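Local coordinates for protein stress response kinase A (Escherichia coli, PDB 1ZYL) that catalyses the ATP- and probably magnesium-dependent phosphorylation of serine and threonine residues, its own included, and helps protect cells from stress, at residues F114-I119 with L233-K238; D229-L234 with E267-M272; T247-Y252 with S256-A261; I119-A124 with I207-G212. One frame throughout, in Å; residues are numbered along the deposited sequence.

Interaction 1 (F114-I119 with L233-K238); sequences FEADNI and LLNGDK
A116 meets L233 and N235 where two helix-leading loops of the kinase-like helical lobe pass each other, an example of loops held side by side without any hydrogen bond between them. L233 comes first: its carbonyl O lies 4.4 Å from A116 CB, while its isobutyl group packs on L129 of helix 119-136. L234 sends its side chain the other way, onto Q241 and Q244 of helix 238-252. N235 has the largest single share of the contact. With CG placed between the backbone N and the carbonyl carbon (chi1 63°), its amide is held up against the facing loop. The oxygen side of that amide comes within 3.8 Å of the methyl, measured from OD1 to A116 CB. The nitrogen side faces the carboxylate of D117, whose OD2 is 3.7 Å from N235 ND2, too long for a hydrogen bond. These two side chains cross at about a right angle with their planar groups 45° apart, and at this distance any attraction is probably weak and electrostatic. Cutting the asparagine back to alanine would probably leave the D117 carboxylate without its amide neighbour and uncover part of the A116 methyl. G236 follows at backbone angles where a CB would press on the carbonyl O of N235. D237 closes the loop as an N-cap, its OD2 accepting the amide N of E240, just as N118 OD1 accepts that of Q121.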
loop_
_atom_site.group_PDB
_atom_site.type_symbol
_atom_site.label_atom_id
_atom_site.label_comp_id
_atom_site.label_asym_id
_atom_site.label_seq_id
_atom_site.Cartn_x
_atom_site.Cartn_y
_atom_site.Cartn_z
ATOM N N PHE A 114 7.720 14.646 -0.979
ATOM C CA PHE A 114 8.189 14.486 0.392
ATOM C C PHE A 114 9.619 13.969 0.417
ATOM O O PHE A 114 9.948 12.998 -0.267
ATOM C CB PHE A 114 7.260 13.537 1.167
ATOM C CG PHE A 114 7.850 13.013 2.453
ATOM C CD1 PHE A 114 8.636 11.861 2.456
ATOM C CD2 PHE A 114 7.647 13.688 3.653
ATOM C CE1 PHE A 114 9.211 11.396 3.639
ATOM C CE2 PHE A 114 8.221 13.229 4.841
ATOM C CZ PHE A 114 9.002 12.085 4.837
ATOM N N GLU A 115 10.454 14.623 1.221
ATOM C CA GLU A 115 11.863 14.270 1.353
ATOM C C GLU A 115 12.159 13.476 2.627
ATOM O O GLU A 115 12.255 14.041 3.716
ATOM C CB GLU A 115 12.703 15.546 1.337
ATOM C CG GLU A 115 12.371 16.476 0.184
ATOM C CD GLU A 115 13.065 17.818 0.305
ATOM O OE1 GLU A 115 12.882 18.669 -0.593
ATOM O OE2 GLU A 115 13.792 18.024 1.301
ATOM N N ALA A 116 12.316 12.164 2.479
ATOM C CA ALA A 116 12.597 11.288 3.612
ATOM C C ALA A 116 13.946 11.634 4.227
ATOM O O ALA A 116 14.275 11.203 5.335
ATOM C CB ALA A 116 12.586 9.829 3.161
ATOM N N ASP A 117 14.726 12.417 3.492
ATOM C CA ASP A 117 16.036 12.837 3.951
ATOM C C ASP A 117 15.899 13.769 5.144
ATOM O O ASP A 117 16.421 13.498 6.225
ATOM C CB ASP A 117 16.775 13.553 2.821
ATOM C CG ASP A 117 17.936 12.748 2.282
ATOM O OD1 ASP A 117 18.551 13.181 1.284
ATOM O OD2 ASP A 117 18.239 11.685 2.860
ATOM N N ASN A 118 15.187 14.871 4.936
ATOM C CA ASN A 118 14.987 15.862 5.981
ATOM C C ASN A 118 14.377 15.230 7.218
ATOM O O ASN A 118 13.212 14.836 7.213
ATOM C CB ASN A 118 14.091 16.986 5.470
ATOM C CG ASN A 118 13.761 17.992 6.545
ATOM O OD1 ASN A 118 13.108 17.657 7.530
ATOM N ND2 ASN A 118 14.215 19.231 6.369
ATOM N N ILE A 119 15.172 15.139 8.279
ATOM C CA ILE A 119 14.724 14.543 9.531
ATOM C C ILE A 119 13.539 15.294 10.134
ATOM O O ILE A 119 12.767 14.727 10.908
ATOM C CB ILE A 119 15.857 14.518 10.572
ATOM C CG1 ILE A 119 17.125 13.927 9.948
ATOM C CG2 ILE A 119 15.432 13.687 11.772
ATOM C CD1 ILE A 119 18.374 14.075 10.811
ATOM N N LEU A 233 9.655 3.697 5.879
ATOM C CA LEU A 233 10.143 5.070 5.853
ATOM C C LEU A 233 11.662 5.146 5.975
ATOM O O LEU A 233 12.294 5.978 5.337
ATOM C CB LEU A 233 9.494 5.895 6.978
ATOM C CG LEU A 233 7.993 6.229 6.902
ATOM C CD1 LEU A 233 7.556 6.947 8.161
ATOM C CD2 LEU A 233 7.703 7.100 5.697
ATOM N N LEU A 234 12.246 4.268 6.782
ATOM C CA LEU A 234 13.684 4.278 7.005
ATOM C C LEU A 234 14.498 4.239 5.727
ATOM O O LEU A 234 14.154 3.540 4.783
ATOM C CB LEU A 234 14.085 3.102 7.880
ATOM C CG LEU A 234 13.189 2.744 9.064
ATOM C CD1 LEU A 234 14.026 1.898 10.010
ATOM C CD2 LEU A 234 12.658 3.986 9.778
ATOM N N ASN A 235 15.593 4.988 5.707
ATOM C CA ASN A 235 16.455 5.037 4.539
ATOM C C ASN A 235 17.875 5.433 4.921
ATOM O O ASN A 235 18.069 6.314 5.757
ATOM C CB ASN A 235 15.913 6.048 3.538
ATOM C CG ASN A 235 15.914 7.458 4.084
ATOM O OD1 ASN A 235 15.180 7.771 5.015
ATOM N ND2 ASN A 235 16.747 8.315 3.513
ATOM N N GLY A 236 18.867 4.783 4.316
ATOM C CA GLY A 236 20.250 5.124 4.605
ATOM C C GLY A 236 21.083 4.005 5.189
ATOM O O GLY A 236 20.716 2.835 5.097
ATOM N N ASP A 237 22.216 4.360 5.785
ATOM C CA ASP A 237 23.069 3.349 6.384
ATOM C C ASP A 237 22.429 2.901 7.696
ATOM O O ASP A 237 21.494 3.539 8.192
ATOM C CB ASP A 237 24.490 3.894 6.621
ATOM C CG ASP A 237 24.578 4.835 7.808
ATOM O OD1 ASP A 237 25.707 5.249 8.163
ATOM O OD2 ASP A 237 23.525 5.161 8.386
ATOM N N LYS A 238 22.928 1.801 8.250
ATOM C CA LYS A 238 22.397 1.262 9.491
ATOM C C LYS A 238 22.197 2.333 10.563
ATOM O O LYS A 238 21.106 2.449 11.133
ATOM C CB LYS A 238 23.319 0.151 10.028
ATOM C CG LYS A 238 23.451 -1.073 9.110
ATOM C CD LYS A 238 24.836 -1.168 8.447
ATOM C CE LYS A 238 25.129 0.017 7.519
ATOM N NZ LYS A 238 26.572 0.132 7.208
#

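Interaction 2 (D229-L234 with E267-M272); sequences DLWMLL and EPLRAM
W231 stands on the short, weakly bonded helix 228-231 and confronts L269 and R270 on a regular turn of helix 266-283. The first backbone makes a type I turn from W231 to L234, and L233 N bonds to L230 O at 3.2 Å. The second is fully helical, with M272 N bonded to P268 O at 2.8 Å. No hydrogen bond joins the two, so the contact is made by side chains, above all by the indole. A chi1 of 76° tucks its CG over the W231 backbone and turns the ring to the longer helix. The pairing belongs to the helical lobe of the kinase-like fold and lies close to the catalytic loop: the side chain of W231 is about 8 Å from that of D201, the inferred proton acceptor. D229, two residues earlier, bonds to H133 and to the backbone N of H199, consistent with the aspartate that braces the catalytic loop in protein kinases. The pyrrole side of the indole rests on L269, with W231 CD1 3.7 Å from L269 CD1 and W231 NE1 the same distance from L269 CB. The benzo side lies against the start of R270, where W231 CH2 is 3.7 Å from R270 CB. Bent at chi3, the arginine then carries its guanidinium past the rim, so that W231 CE3 lies over one guanidinium face with the planes 84° apart, far from a parallel stack.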
loop_
_atom_site.group_PDB
_atom_site.type_symbol
_atom_site.label_atom_id
_atom_site.label_comp_id
_atom_site.label_asym_id
_atom_site.label_seq_id
_atom_site.Cartn_x
_atom_site.Cartn_y
_atom_site.Cartn_z
ATOM N N ASP A 229 3.153 0.986 8.920
ATOM C CA ASP A 229 3.201 2.339 8.372
ATOM C C ASP A 229 4.474 3.070 8.773
ATOM O O ASP A 229 4.611 4.270 8.520
ATOM C CB ASP A 229 1.987 3.146 8.849
ATOM C CG ASP A 229 0.675 2.630 8.287
ATOM O OD1 ASP A 229 -0.381 2.941 8.875
ATOM O OD2 ASP A 229 0.695 1.924 7.254
ATOM N N LEU A 230 5.409 2.355 9.398
ATOM C CA LEU A 230 6.654 2.977 9.821
ATOM C C LEU A 230 7.924 2.390 9.225
ATOM O O LEU A 230 8.851 3.127 8.888
ATOM C CB LEU A 230 6.771 2.941 11.340
ATOM C CG LEU A 230 5.777 3.758 12.166
ATOM C CD1 LEU A 230 6.169 3.647 13.636
ATOM C CD2 LEU A 230 5.779 5.215 11.723
ATOM N N TRP A 231 7.988 1.074 9.069
ATOM C CA TRP A 231 9.227 0.515 8.558
ATOM C C TRP A 231 9.646 0.968 7.164
ATOM O O TRP A 231 10.832 1.175 6.924
ATOM C CB TRP A 231 9.228 -1.022 8.639
ATOM C CG TRP A 231 8.406 -1.727 7.613
ATOM C CD1 TRP A 231 7.089 -2.072 7.709
ATOM C CD2 TRP A 231 8.849 -2.180 6.327
ATOM N NE1 TRP A 231 6.684 -2.714 6.565
ATOM C CE2 TRP A 231 7.744 -2.794 5.700
ATOM C CE3 TRP A 231 10.073 -2.124 5.644
ATOM C CZ2 TRP A 231 7.826 -3.353 4.417
ATOM C CZ3 TRP A 231 10.157 -2.677 4.371
ATOM C CH2 TRP A 231 9.036 -3.284 3.772
ATOM N N MET A 232 8.704 1.149 6.247
ATOM C CA MET A 232 9.088 1.552 4.891
ATOM C C MET A 232 9.614 2.969 4.769
ATOM O O MET A 232 9.990 3.396 3.682
ATOM C CB MET A 232 7.928 1.353 3.903
ATOM C CG MET A 232 7.694 -0.109 3.526
ATOM S SD MET A 232 6.389 -0.364 2.320
ATOM C CE MET A 232 4.972 -0.166 3.350
ATOM N N LEU A 233 9.655 3.697 5.879
ATOM C CA LEU A 233 10.143 5.070 5.853
ATOM C C LEU A 233 11.662 5.146 5.975
ATOM O O LEU A 233 12.294 5.978 5.337
ATOM C CB LEU A 233 9.494 5.895 6.978
ATOM C CG LEU A 233 7.993 6.229 6.902
ATOM C CD1 LEU A 233 7.556 6.947 8.161
ATOM C CD2 LEU A 233 7.703 7.100 5.697
ATOM N N LEU A 234 12.246 4.268 6.782
ATOM C CA LEU A 234 13.684 4.278 7.005
ATOM C C LEU A 234 14.498 4.239 5.727
ATOM O O LEU A 234 14.154 3.540 4.783
ATOM C CB LEU A 234 14.085 3.102 7.880
ATOM C CG LEU A 234 13.189 2.744 9.064
ATOM C CD1 LEU A 234 14.026 1.898 10.010
ATOM C CD2 LEU A 234 12.658 3.986 9.778
ATOM N N GLU A 267 11.270 -7.489 9.349
ATOM C CA GLU A 267 11.782 -8.390 8.330
ATOM C C GLU A 267 10.672 -9.317 7.863
ATOM O O GLU A 267 10.629 -9.708 6.700
ATOM C CB GLU A 267 13.001 -9.151 8.845
ATOM C CG GLU A 267 14.166 -8.210 9.142
ATOM C CD GLU A 267 14.453 -7.239 7.986
ATOM O OE1 GLU A 267 14.852 -6.079 8.266
ATOM O OE2 GLU A 267 14.288 -7.631 6.804
ATOM N N PRO A 268 9.767 -9.708 8.768
ATOM C CA PRO A 268 8.710 -10.575 8.248
ATOM C C PRO A 268 7.769 -9.777 7.339
ATOM O O PRO A 268 7.268 -10.298 6.348
ATOM C CB PRO A 268 8.033 -11.077 9.512
ATOM C CG PRO A 268 9.196 -11.249 10.419
ATOM C CD PRO A 268 9.957 -9.947 10.208
ATOM N N LEU A 269 7.535 -8.507 7.662
ATOM C CA LEU A 269 6.651 -7.677 6.834
ATOM C C LEU A 269 7.260 -7.443 5.462
ATOM O O LEU A 269 6.566 -7.514 4.447
ATOM C CB LEU A 269 6.378 -6.323 7.499
ATOM C CG LEU A 269 5.502 -6.368 8.744
ATOM C CD1 LEU A 269 5.411 -4.992 9.343
ATOM C CD2 LEU A 269 4.134 -6.892 8.389
ATOM N N ARG A 270 8.557 -7.157 5.440
ATOM C CA ARG A 270 9.261 -6.920 4.189
ATOM C C ARG A 270 9.214 -8.204 3.343
ATOM O O ARG A 270 8.966 -8.158 2.130
ATOM C CB ARG A 270 10.702 -6.497 4.483
ATOM C CG ARG A 270 11.595 -6.410 3.250
ATOM C CD ARG A 270 13.021 -6.094 3.643
ATOM N NE ARG A 270 13.221 -4.688 3.992
ATOM C CZ ARG A 270 13.772 -4.276 5.130
ATOM N NH1 ARG A 270 13.933 -2.982 5.368
ATOM N NH2 ARG A 270 14.149 -5.159 6.045
ATOM N N ALA A 271 9.440 -9.345 3.988
ATOM C CA ALA A 271 9.388 -10.621 3.294
ATOM C C ALA A 271 7.981 -10.759 2.745
ATOM O O ALA A 271 7.778 -11.193 1.612
ATOM C CB ALA A 271 9.667 -11.760 4.254
ATOM N N MET A 272 7.008 -10.372 3.563
ATOM C CA MET A 272 5.608 -10.459 3.185
ATOM C C MET A 272 5.265 -9.598 1.980
ATOM O O MET A 272 4.574 -10.054 1.066
ATOM C CB MET A 272 4.728 -10.082 4.376
ATOM C CG MET A 272 4.600 -11.192 5.421
ATOM S SD MET A 272 3.753 -10.705 6.937
ATOM C CE MET A 272 4.726 -11.478 7.922
#

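Interaction 3 (T247-Y252 with S256-A261); sequences TIIEAY and SEFDTA
F258 meets I249 obliquely through its CD1 corner, and both branches of the isoleucine share the contact: I249 CD1 and I249 CG2 are each 3.7 Å from F258 CD1. The isoleucine brings both to bear because CG1 stands anti to the carbonyl carbon (chi1 -55°) and CG2 anti to the backbone N. One helical turn on, Y252 receives the phenylalanine from another direction. The edge of F258 points at the face of Y252, a T-shaped pair with centroids 5.9 Å apart and planes at 75°. The phenylalanine thereby fills the angle between two residues three apart on the helix, and F258 CB adds a contact of 3.9 Å to Y252 CD1. S256 places its CB 3.7 Å from Y252 CE1, while the carbonyl O of E257 approaches the same ring at its edge, in its plane. Buried polar ends are met by the neighbouring helix 119-136: Y252 OH bonds to H133 ND1 and S256 OG to the carbonyl O of G130. Between the two backbones runs a weak hydrogen bond, S256 N to Y252 O at 3.4 Å. F258 also touches L230 on helix 228-231 and V227 in the loop before it. This is a helix end followed by an extended return that folds back over the helix's own side chains, here in the helical lobe of a kinase-like fold and away from the inferred catalytic residues.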
loop_
_atom_site.group_PDB
_atom_site.type_symbol
_atom_site.label_atom_id
_atom_site.label_comp_id
_atom_site.label_asym_id
_atom_site.label_seq_id
_atom_site.Cartn_x
_atom_site.Cartn_y
_atom_site.Cartn_z
ATOM N N THR A 247 13.889 8.540 16.048
ATOM C CA THR A 247 13.272 9.861 15.930
ATOM C C THR A 247 11.780 9.899 15.619
ATOM O O THR A 247 11.026 10.637 16.259
ATOM C CB THR A 247 14.004 10.719 14.872
ATOM O OG1 THR A 247 15.298 11.074 15.364
ATOM C CG2 THR A 247 13.227 11.984 14.569
ATOM N N ILE A 248 11.351 9.122 14.631
ATOM C CA ILE A 248 9.943 9.117 14.264
ATOM C C ILE A 248 9.078 8.558 15.396
ATOM O O ILE A 248 7.908 8.903 15.502
ATOM C CB ILE A 248 9.688 8.317 12.941
ATOM C CG1 ILE A 248 9.665 6.821 13.213
ATOM C CG2 ILE A 248 10.755 8.641 11.908
ATOM C CD1 ILE A 248 8.287 6.296 13.517
ATOM N N ILE A 249 9.651 7.707 16.243
ATOM C CA ILE A 249 8.900 7.140 17.355
ATOM C C ILE A 249 8.701 8.180 18.446
ATOM O O ILE A 249 7.679 8.186 19.124
ATOM C CB ILE A 249 9.614 5.935 18.000
ATOM C CG1 ILE A 249 9.920 4.869 16.952
ATOM C CG2 ILE A 249 8.715 5.330 19.083
ATOM C CD1 ILE A 249 10.680 3.679 17.497
ATOM N N GLU A 250 9.688 9.054 18.620
ATOM C CA GLU A 250 9.605 10.092 19.637
ATOM C C GLU A 250 8.516 11.088 19.265
ATOM O O GLU A 250 7.875 11.679 20.138
ATOM C CB GLU A 250 10.940 10.823 19.771
ATOM C CG GLU A 250 10.968 11.816 20.918
ATOM C CD GLU A 250 10.801 11.137 22.261
ATOM O OE1 GLU A 250 10.688 11.846 23.284
ATOM O OE2 GLU A 250 10.787 9.886 22.292
ATOM N N ALA A 251 8.317 11.280 17.965
ATOM C CA ALA A 251 7.286 12.193 17.488
ATOM C C ALA A 251 5.961 11.444 17.463
ATOM O O ALA A 251 4.931 11.950 17.898
ATOM C CB ALA A 251 7.631 12.698 16.098
ATOM N N TYR A 252 6.011 10.225 16.954
ATOM C CA TYR A 252 4.841 9.377 16.869
ATOM C C TYR A 252 4.174 9.256 18.234
ATOM O O TYR A 252 2.968 9.461 18.356
ATOM C CB TYR A 252 5.257 7.996 16.345
ATOM C CG TYR A 252 4.148 6.970 16.224
ATOM C CD1 TYR A 252 3.742 6.205 17.324
ATOM C CD2 TYR A 252 3.531 6.736 15.000
ATOM C CE1 TYR A 252 2.751 5.226 17.201
ATOM C CE2 TYR A 252 2.540 5.764 14.868
ATOM C CZ TYR A 252 2.156 5.013 15.965
ATOM O OH TYR A 252 1.182 4.057 15.812
ATOM N N SER A 256 0.178 8.464 19.944
ATOM C CA SER A 256 -0.023 7.025 20.057
ATOM C C SER A 256 1.246 6.391 20.583
ATOM O O SER A 256 2.338 6.639 20.068
ATOM C CB SER A 256 -0.369 6.412 18.702
ATOM O OG SER A 256 -1.705 6.696 18.344
ATOM N N GLU A 257 1.113 5.584 21.624
ATOM C CA GLU A 257 2.279 4.934 22.167
ATOM C C GLU A 257 2.674 3.873 21.150
ATOM O O GLU A 257 1.816 3.272 20.499
ATOM C CB GLU A 257 1.964 4.294 23.516
ATOM C CG GLU A 257 3.209 3.774 24.223
ATOM C CD GLU A 257 2.902 2.998 25.491
ATOM O OE1 GLU A 257 3.853 2.450 26.094
ATOM O OE2 GLU A 257 1.715 2.935 25.884
ATOM N N PHE A 258 3.976 3.670 20.991
ATOM C CA PHE A 258 4.484 2.674 20.055
ATOM C C PHE A 258 5.052 1.508 20.845
ATOM O O PHE A 258 5.725 1.694 21.850
ATOM C CB PHE A 258 5.581 3.271 19.166
ATOM C CG PHE A 258 6.124 2.308 18.147
ATOM C CD1 PHE A 258 7.477 1.989 18.123
ATOM C CD2 PHE A 258 5.279 1.706 17.216
ATOM C CE1 PHE A 258 7.980 1.081 17.189
ATOM C CE2 PHE A 258 5.775 0.797 16.280
ATOM C CZ PHE A 258 7.125 0.486 16.268
ATOM N N ASP A 259 4.769 0.300 20.393
ATOM C CA ASP A 259 5.275 -0.876 21.064
ATOM C C ASP A 259 6.590 -1.273 20.398
ATOM O O ASP A 259 6.597 -1.870 19.324
ATOM C CB ASP A 259 4.270 -2.007 20.949
ATOM C CG ASP A 259 4.030 -2.681 22.262
ATOM O OD1 ASP A 259 3.350 -2.060 23.112
ATOM O OD2 ASP A 259 4.532 -3.817 22.448
ATOM N N THR A 260 7.697 -0.933 21.043
ATOM C CA THR A 260 9.015 -1.222 20.518
ATOM C C THR A 260 9.157 -2.654 19.985
ATOM O O THR A 260 9.834 -2.884 18.979
ATOM C CB THR A 260 10.079 -0.971 21.597
ATOM O OG1 THR A 260 9.720 0.192 22.349
ATOM C CG2 THR A 260 11.434 -0.726 20.963
ATOM N N ALA A 261 8.509 -3.617 20.629
ATOM C CA ALA A 261 8.632 -5.001 20.182
ATOM C C ALA A 261 8.182 -5.247 18.744
ATOM O O ALA A 261 8.613 -6.213 18.123
ATOM C CB ALA A 261 7.887 -5.923 21.120
#

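Interaction 4 (I119-A124 with I207-G212); sequences IDQMEA and ILWRDG
Q121 lies flat over the indole of W209, joining the first turns of helix 119-136 to the three-stranded antiparallel sheet 112-113, 207-209 and 213-215. The latter two strands form the hairpin that runs from N206 toward D217, both inferred magnesium ligands, as in the catalytic core of kinases. Taken outward, the glutamine begins with CB, 3.6 Å from W209 CZ3 on the benzo rim. CG, anti to the carbonyl carbon (chi1 -70°), sits over the six-membered ring in a CH-pi contact, 3.4 Å from its centroid and 10° off the normal. CD follows at 3.6 Å from W209 CD2, and the amide plane is tilted 24° from the ring, so the two flat groups are stacked. At the tip OE1 hovers above the indole, 3.3 Å from W209 CE2. Its 3.5 Å separation from W209 NE1 is no hydrogen bond, since an oxygen over the face lies away from the direction of the N-H. The other end of the helical turn supplies A124, at the edge of the same ring. Loss of the indole to an alanine would probably leave a gap between helix and hairpin and less to hold the Q121 chain flat, though F114 and E115 still touch it. The indole is sandwiched: on the face opposite Q121 OE1, the backbone N of G212 sits over the ring centre, 3.4 Å above its plane.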
loop_
_atom_site.group_PDB
_atom_site.type_symbol
_atom_site.label_atom_id
_atom_site.label_comp_id
_atom_site.label_asym_id
_atom_site.label_seq_id
_atom_site.Cartn_x
_atom_site.Cartn_y
_atom_site.Cartn_z
ATOM N N ILE A 119 15.172 15.139 8.279
ATOM C CA ILE A 119 14.724 14.543 9.531
ATOM C C ILE A 119 13.539 15.294 10.134
ATOM O O ILE A 119 12.767 14.727 10.908
ATOM C CB ILE A 119 15.857 14.518 10.572
ATOM C CG1 ILE A 119 17.125 13.927 9.948
ATOM C CG2 ILE A 119 15.432 13.687 11.772
ATOM C CD1 ILE A 119 18.374 14.075 10.811
ATOM N N ASP A 120 13.396 16.569 9.786
ATOM C CA ASP A 120 12.298 17.374 10.313
ATOM C C ASP A 120 10.963 16.914 9.728
ATOM O O ASP A 120 9.986 16.736 10.460
ATOM C CB ASP A 120 12.526 18.857 10.000
ATOM C CG ASP A 120 12.364 19.747 11.225
ATOM O OD1 ASP A 120 13.168 19.603 12.177
ATOM O OD2 ASP A 120 11.435 20.587 11.237
ATOM N N GLN A 121 10.919 16.725 8.412
ATOM C CA GLN A 121 9.697 16.271 7.757
ATOM C C GLN A 121 9.350 14.878 8.270
ATOM O O GLN A 121 8.181 14.506 8.372
ATOM C CB GLN A 121 9.883 16.241 6.240
ATOM C CG GLN A 121 9.982 17.620 5.609
ATOM C CD GLN A 121 9.971 17.581 4.091
ATOM O OE1 GLN A 121 9.846 18.615 3.442
ATOM N NE2 GLN A 121 10.106 16.388 3.519
ATOM N N MET A 122 10.390 14.119 8.598
ATOM C CA MET A 122 10.242 12.771 9.128
ATOM C C MET A 122 9.430 12.862 10.411
ATOM O O MET A 122 8.484 12.115 10.605
ATOM C CB MET A 122 11.617 12.181 9.443
ATOM C CG MET A 122 11.650 10.675 9.535
ATOM S SD MET A 122 11.908 9.951 7.921
ATOM C CE MET A 122 13.703 10.080 7.774
ATOM N N GLU A 123 9.815 13.788 11.283
ATOM C CA GLU A 123 9.125 13.983 12.551
ATOM C C GLU A 123 7.679 14.393 12.351
ATOM O O GLU A 123 6.792 13.870 13.023
ATOM C CB GLU A 123 9.833 15.040 13.398
ATOM C CG GLU A 123 11.144 14.579 13.997
ATOM C CD GLU A 123 11.676 15.548 15.036
ATOM O OE1 GLU A 123 11.878 16.734 14.692
ATOM O OE2 GLU A 123 11.892 15.125 16.194
ATOM N N ALA A 124 7.444 15.332 11.437
ATOM C CA ALA A 124 6.089 15.801 11.146
ATOM C C ALA A 124 5.245 14.634 10.649
ATOM O O ALA A 124 4.070 14.519 10.998
ATOM C CB ALA A 124 6.121 16.901 10.096
ATOM N N ILE A 207 3.297 9.947 0.025
ATOM C CA ILE A 207 3.222 11.060 0.944
ATOM C C ILE A 207 3.710 12.327 0.212
ATOM O O ILE A 207 4.740 12.317 -0.464
ATOM C CB ILE A 207 4.027 10.739 2.253
ATOM C CG1 ILE A 207 3.698 11.745 3.343
ATOM C CG2 ILE A 207 5.508 10.769 1.989
ATOM C CD1 ILE A 207 4.252 13.123 3.099
ATOM N N LEU A 208 2.925 13.397 0.320
ATOM C CA LEU A 208 3.232 14.676 -0.319
ATOM C C LEU A 208 3.516 15.750 0.720
ATOM O O LEU A 208 3.118 15.626 1.880
ATOM C CB LEU A 208 2.053 15.129 -1.168
ATOM C CG LEU A 208 1.767 14.305 -2.410
ATOM C CD1 LEU A 208 0.354 14.578 -2.865
ATOM C CD2 LEU A 208 2.775 14.646 -3.490
ATOM N N TRP A 209 4.172 16.824 0.301
ATOM C CA TRP A 209 4.496 17.885 1.237
ATOM C C TRP A 209 4.325 19.301 0.705
ATOM O O TRP A 209 5.003 19.725 -0.231
ATOM C CB TRP A 209 5.928 17.691 1.750
ATOM C CG TRP A 209 6.389 18.735 2.719
ATOM C CD1 TRP A 209 6.733 20.023 2.435
ATOM C CD2 TRP A 209 6.533 18.585 4.134
ATOM N NE1 TRP A 209 7.080 20.686 3.581
ATOM C CE2 TRP A 209 6.968 19.828 4.642
ATOM C CE3 TRP A 209 6.338 17.520 5.025
ATOM C CZ2 TRP A 209 7.212 20.039 6.000
ATOM C CZ3 TRP A 209 6.581 17.727 6.373
ATOM C CH2 TRP A 209 7.014 18.979 6.848
ATOM N N ARG A 210 3.393 20.020 1.316
ATOM C CA ARG A 210 3.121 21.412 0.993
ATOM C C ARG A 210 3.000 21.993 2.396
ATOM O O ARG A 210 1.902 22.080 2.954
ATOM C CB ARG A 210 1.799 21.563 0.243
ATOM C CG ARG A 210 1.782 22.744 -0.727
ATOM C CD ARG A 210 0.396 23.380 -0.887
ATOM N NE ARG A 210 -0.668 22.423 -1.186
ATOM C CZ ARG A 210 -1.290 21.676 -0.277
ATOM N NH1 ARG A 210 -2.245 20.834 -0.649
ATOM N NH2 ARG A 210 -0.964 21.769 1.006
ATOM N N ASP A 211 4.148 22.361 2.966
ATOM C CA ASP A 211 4.216 22.875 4.330
ATOM C C ASP A 211 3.344 22.007 5.238
ATOM O O ASP A 211 2.305 22.428 5.761
ATOM C CB ASP A 211 3.819 24.349 4.371
ATOM C CG ASP A 211 4.947 25.255 3.907
ATOM O OD1 ASP A 211 5.979 25.322 4.606
ATOM O OD2 ASP A 211 4.812 25.888 2.840
ATOM N N GLY A 212 3.813 20.770 5.393
ATOM C CA GLY A 212 3.140 19.767 6.193
ATOM C C GLY A 212 3.014 18.492 5.378
ATOM O O GLY A 212 2.980 18.548 4.148
#

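In the fold
All four contacts lie in the helical lobe and illustrate how chemistry follows place. Interaction 3 is the most buried, an aromatic and aliphatic cluster at the end of helix 238-252. Interactions 2 and 4 are partly buried, each built on one tryptophan: W231 lies against L269 and R270 of helix 266-283, W209 is stacked on the Q121 amide of helix 119-136. Interaction 1, also partly buried but with D117 exposed, sets an amide against a methyl and a carboxylate, with no hydrogen bond across. Helix 119-136 runs through the group: I119 belongs to interactions 1 and 4, and M122 packs on I248. L230 of interaction 2 touches F258 and I248, while F114 links interaction 1 to I207.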